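Local coordinates for possible acyl-[acyl-carrier protein] desaturase DESA2 (acyl-[acp] desaturase) (stearoyl-acp desaturase) (Mycobacterium tuberculosis, PDB 1ZA0) that probably acts as an iron-dependent acyl-carrier-protein desaturase in mycobacterial fatty acid biosynthesis, at residues Gly101-Glu106 and Val190-Phe195. Residues are numbered along the deposited sequence; the frame is centred on the assembly and turned at random.
Sequences GRWTAE and VRHEEF. With MN (manganese (II) ion), chain B.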
ATOM      1  N   GLY A 101      -9.158   5.065 -12.434  1.00 34.85           N
ATOM      2  CA  GLY A 101      -8.906   6.492 -12.329  1.00 35.21           C
ATOM      3  C   GLY A 101      -9.026   6.919 -10.869  1.00 34.46           C
ATOM      4  O   GLY A 101      -8.142   7.635 -10.367  1.00 31.18           O
ATOM      5  N   ARG A 102     -10.088   6.463 -10.208  1.00 32.56           N
ATOM      6  CA  ARG A 102     -10.283   6.702  -8.783  1.00 32.47           C
ATOM      7  C   ARG A 102      -9.168   6.087  -7.900  1.00 30.80           C
ATOM      8  O   ARG A 102      -8.620   6.776  -7.033  1.00 31.87           O
ATOM      9  CB  ARG A 102     -11.662   6.269  -8.310  1.00 32.50           C
ATOM     10  CG  ARG A 102     -11.888   6.485  -6.781  1.00 32.47           C
ATOM     11  CD  ARG A 102     -11.870   7.915  -6.347  1.00 29.38           C
ATOM     12  NE  ARG A 102     -12.346   8.007  -4.987  1.00 32.40           N
ATOM     13  CZ  ARG A 102     -13.532   8.508  -4.650  1.00 33.24           C
ATOM     14  NH1 ARG A 102     -14.293   9.025  -5.584  1.00 36.35           N
ATOM     15  NH2 ARG A 102     -13.938   8.489  -3.387  1.00 33.89           N
ATOM     16  N   TRP A 103      -8.833   4.839  -8.140  1.00 30.42           N
ATOM     17  CA  TRP A 103      -7.801   4.128  -7.399  1.00 29.75           C
ATOM     18  C   TRP A 103      -6.481   4.864  -7.574  1.00 30.46           C
ATOM     19  O   TRP A 103      -5.798   5.151  -6.600  1.00 26.10           O
ATOM     20  CB  TRP A 103      -7.674   2.661  -7.845  1.00 28.99           C
ATOM     21  CG  TRP A 103      -6.503   1.930  -7.216  1.00 29.12           C
ATOM     22  CD1 TRP A 103      -6.507   1.391  -5.993  1.00 33.62           C
ATOM     23  CD2 TRP A 103      -5.210   1.655  -7.768  1.00 32.17           C
ATOM     24  NE1 TRP A 103      -5.280   0.847  -5.704  1.00 33.27           N
ATOM     25  CE2 TRP A 103      -4.471   0.993  -6.790  1.00 34.99           C
ATOM     26  CE3 TRP A 103      -4.578   1.954  -8.985  1.00 37.60           C
ATOM     27  CZ2 TRP A 103      -3.148   0.605  -6.977  1.00 39.95           C
ATOM     28  CZ3 TRP A 103      -3.263   1.598  -9.163  1.00 40.59           C
ATOM     29  CH2 TRP A 103      -2.570   0.890  -8.181  1.00 42.50           C
ATOM     30  N   THR A 104      -6.130   5.163  -8.834  1.00 28.03           N
ATOM     31  CA  THR A 104      -4.925   5.949  -9.126  1.00 29.03           C
ATOM     32  C   THR A 104      -4.824   7.282  -8.352  1.00 28.36           C
ATOM     33  O   THR A 104      -3.782   7.615  -7.836  1.00 29.34           O
ATOM     34  CB  THR A 104      -4.833   6.190 -10.653  1.00 29.54           C
ATOM     35  OG1 THR A 104      -4.725   4.889 -11.260  1.00 32.46           O
ATOM     36  CG2 THR A 104      -3.509   6.864 -11.038  1.00 34.10           C
ATOM     37  N   ALA A 105      -5.880   8.040  -8.330  1.00 27.26           N
ATOM     38  CA  ALA A 105      -5.902   9.308  -7.640  1.00 29.24           C
ATOM     39  C   ALA A 105      -5.702   9.130  -6.135  1.00 29.47           C
ATOM     40  O   ALA A 105      -5.123  10.008  -5.474  1.00 29.67           O
ATOM     41  CB  ALA A 105      -7.269  10.008  -7.871  1.00 28.63           C
ATOM     42  N   GLU A 106      -6.280   8.049  -5.556  1.00 28.03           N
ATOM     43  CA  GLU A 106      -6.074   7.763  -4.122  1.00 27.48           C
ATOM     44  C   GLU A 106      -4.621   7.411  -3.793  1.00 27.82           C
ATOM     45  O   GLU A 106      -4.077   7.947  -2.828  1.00 27.78           O
ATOM     46  CB  GLU A 106      -7.027   6.717  -3.610  1.00 25.91           C
ATOM     47  CG  GLU A 106      -8.466   7.197  -3.632  1.00 26.67           C
ATOM     48  CD  GLU A 106      -9.494   6.146  -3.083  1.00 31.56           C
ATOM     49  OE1 GLU A 106      -9.120   5.055  -2.560  1.00 31.32           O
ATOM     50  OE2 GLU A 106     -10.681   6.490  -3.106  1.00 27.24           O
ATOM     51  N   VAL A 190      -7.518  -0.694   2.994  1.00 27.73           N
ATOM     52  CA  VAL A 190      -8.559  -1.675   3.291  1.00 28.67           C
ATOM     53  C   VAL A 190      -9.635  -1.688   2.177  1.00 27.15           C
ATOM     54  O   VAL A 190     -10.094  -2.759   1.709  1.00 26.73           O
ATOM     55  CB  VAL A 190      -9.131  -1.457   4.705  1.00 28.33           C
ATOM     56  CG1 VAL A 190     -10.466  -2.229   4.924  1.00 30.17           C
ATOM     57  CG2 VAL A 190      -8.068  -1.819   5.785  1.00 28.40           C
ATOM     58  N   ARG A 191     -10.015  -0.499   1.798  1.00 27.35           N
ATOM     59  CA  ARG A 191     -10.963  -0.276   0.727  1.00 27.58           C
ATOM     60  C   ARG A 191     -10.468  -0.737  -0.634  1.00 27.92           C
ATOM     61  O   ARG A 191     -11.237  -1.341  -1.411  1.00 28.11           O
ATOM     62  CB  ARG A 191     -11.409   1.177   0.721  1.00 28.45           C
ATOM     63  CG  ARG A 191     -12.273   1.507   1.877  1.00 28.75           C
ATOM     64  CD  ARG A 191     -12.429   3.011   2.120  1.00 28.05           C
ATOM     65  NE  ARG A 191     -12.926   3.796   0.989  1.00 25.82           N
ATOM     66  CZ  ARG A 191     -14.224   3.939   0.677  1.00 30.12           C
ATOM     67  NH1 ARG A 191     -15.153   3.252   1.317  1.00 32.27           N
ATOM     68  NH2 ARG A 191     -14.604   4.720  -0.326  1.00 31.70           N
ATOM     69  N   HIS A 192      -9.155  -0.560  -0.896  1.00 26.87           N
ATOM     70  CA  HIS A 192      -8.562  -0.986  -2.126  1.00 25.14           C
ATOM     71  C   HIS A 192      -8.583  -2.529  -2.192  1.00 27.50           C
ATOM     72  O   HIS A 192      -8.930  -3.173  -3.243  1.00 26.37           O
ATOM     73  CB  HIS A 192      -7.125  -0.416  -2.246  1.00 24.76           C
ATOM     74  CG  HIS A 192      -7.064   1.092  -2.431  1.00 25.28           C
ATOM     75  ND1 HIS A 192      -5.870   1.784  -2.572  1.00 25.13           N
ATOM     76  CD2 HIS A 192      -8.049   2.034  -2.414  1.00 25.19           C
ATOM     77  CE1 HIS A 192      -6.147   3.077  -2.735  1.00 28.38           C
ATOM     78  NE2 HIS A 192      -7.447   3.264  -2.594  1.00 24.92           N
ATOM     79  N   GLU A 193      -8.134  -3.126  -1.108  1.00 26.23           N
ATOM     80  CA  GLU A 193      -8.093  -4.546  -1.041  1.00 28.50           C
ATOM     81  C   GLU A 193      -9.524  -5.161  -1.255  1.00 27.51           C
ATOM     82  O   GLU A 193      -9.639  -6.197  -1.913  1.00 28.17           O
ATOM     83  CB  GLU A 193      -7.443  -5.043   0.262  1.00 28.12           C
ATOM     84  CG  GLU A 193      -7.325  -6.577   0.270  1.00 31.70           C
ATOM     85  CD  GLU A 193      -7.321  -7.232   1.647  1.00 36.70           C
ATOM     86  OE1 GLU A 193      -7.288  -6.507   2.674  1.00 39.90           O
ATOM     87  OE2 GLU A 193      -7.295  -8.511   1.695  1.00 37.19           O
ATOM     88  N   GLU A 194     -10.529  -4.548  -0.650  1.00 28.14           N
ATOM     89  CA  GLU A 194     -11.906  -5.058  -0.613  1.00 28.21           C
ATOM     90  C   GLU A 194     -12.369  -5.081  -2.098  1.00 28.03           C
ATOM     91  O   GLU A 194     -12.934  -6.036  -2.582  1.00 26.58           O
ATOM     92  CB  GLU A 194     -12.807  -4.126   0.198  1.00 27.95           C
ATOM     93  CG  GLU A 194     -14.316  -4.396   0.205  1.00 27.72           C
ATOM     94  CD  GLU A 194     -15.067  -3.437   1.083  1.00 32.72           C
ATOM     95  OE1 GLU A 194     -14.422  -2.468   1.567  1.00 39.23           O
ATOM     96  OE2 GLU A 194     -16.293  -3.616   1.363  1.00 30.43           O
ATOM     97  N   PHE A 195     -12.110  -3.996  -2.788  1.00 29.39           N
ATOM     98  CA  PHE A 195     -12.485  -3.835  -4.198  1.00 28.71           C
ATOM     99  C   PHE A 195     -11.831  -4.877  -5.064  1.00 28.56           C
ATOM    100  O   PHE A 195     -12.545  -5.660  -5.727  1.00 29.38           O
ATOM    101  CB  PHE A 195     -12.163  -2.415  -4.690  1.00 29.24           C
ATOM    102  CG  PHE A 195     -12.994  -1.949  -5.878  1.00 30.88           C
ATOM    103  CD1 PHE A 195     -13.727  -0.784  -5.802  1.00 30.95           C
ATOM    104  CD2 PHE A 195     -12.981  -2.631  -7.069  1.00 31.42           C
ATOM    105  CE1 PHE A 195     -14.452  -0.311  -6.910  1.00 30.98           C
ATOM    106  CE2 PHE A 195     -13.728  -2.182  -8.169  1.00 31.91           C
ATOM    107  CZ  PHE A 195     -14.475  -1.032  -8.080  1.00 32.74           C
TER
HETATM  108 MN    MN B 888      -3.683   1.028  -2.200  1.00 29.89          MN
HETATM  109  O   HOH W   1     -12.648   6.770  -1.107  1.00 33.59           O
HETATM  110  O   HOH W   2     -10.615   4.829  -0.257  1.00 22.77           O
HETATM  111  O   HOH W   3      -1.626   0.364  -2.373  1.00 28.28           O
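His192 binds the manganese ion through ND1 (2.3 Å) and meets Glu106 and Trp103 between helices 176-206 and 95-121 of the ferritin-like four-helix bundle. Glu107, Glu159, Glu189 and a water also coordinate the metal. In the iron form, His192 probably binds one of the two irons. Across the ring, His192 NE2 gives its hydrogen to Glu106 OE1. This His-carboxylate bond is very short, 2.5 Å, with an N-H...O angle of 155°. Carboxylate and imidazole are nearly coplanar. Extended beyond CG, Glu106 carries OE1 to the ring edge, near its plane. With one nitrogen on the metal and the other on Glu106, the ring rotation is fixed.

Trp103 adds an edge-to-face stack. Its CD1 lies 3.5 Å above the imidazole plane, over the ring centre, and the planes meet at 61°. With CG anti to the backbone N (chi1 173°), the indole reaches His192, and its NE1 hydrogen bonds to the metal ligand Glu159.

The second shell holds the carboxylate. Arg102 NE forms a salt bridge with Glu106 OE2, on its anti side, and His25 from helix 9-27 hydrogen bonds the same oxygen. Such partners would probably stabilise a negative charge on Glu106. Two waters link Glu106 to Arg191 on the other helix. One receives a hydrogen from Arg191 NE at 2.8 Å and donates one to Glu106 OE1.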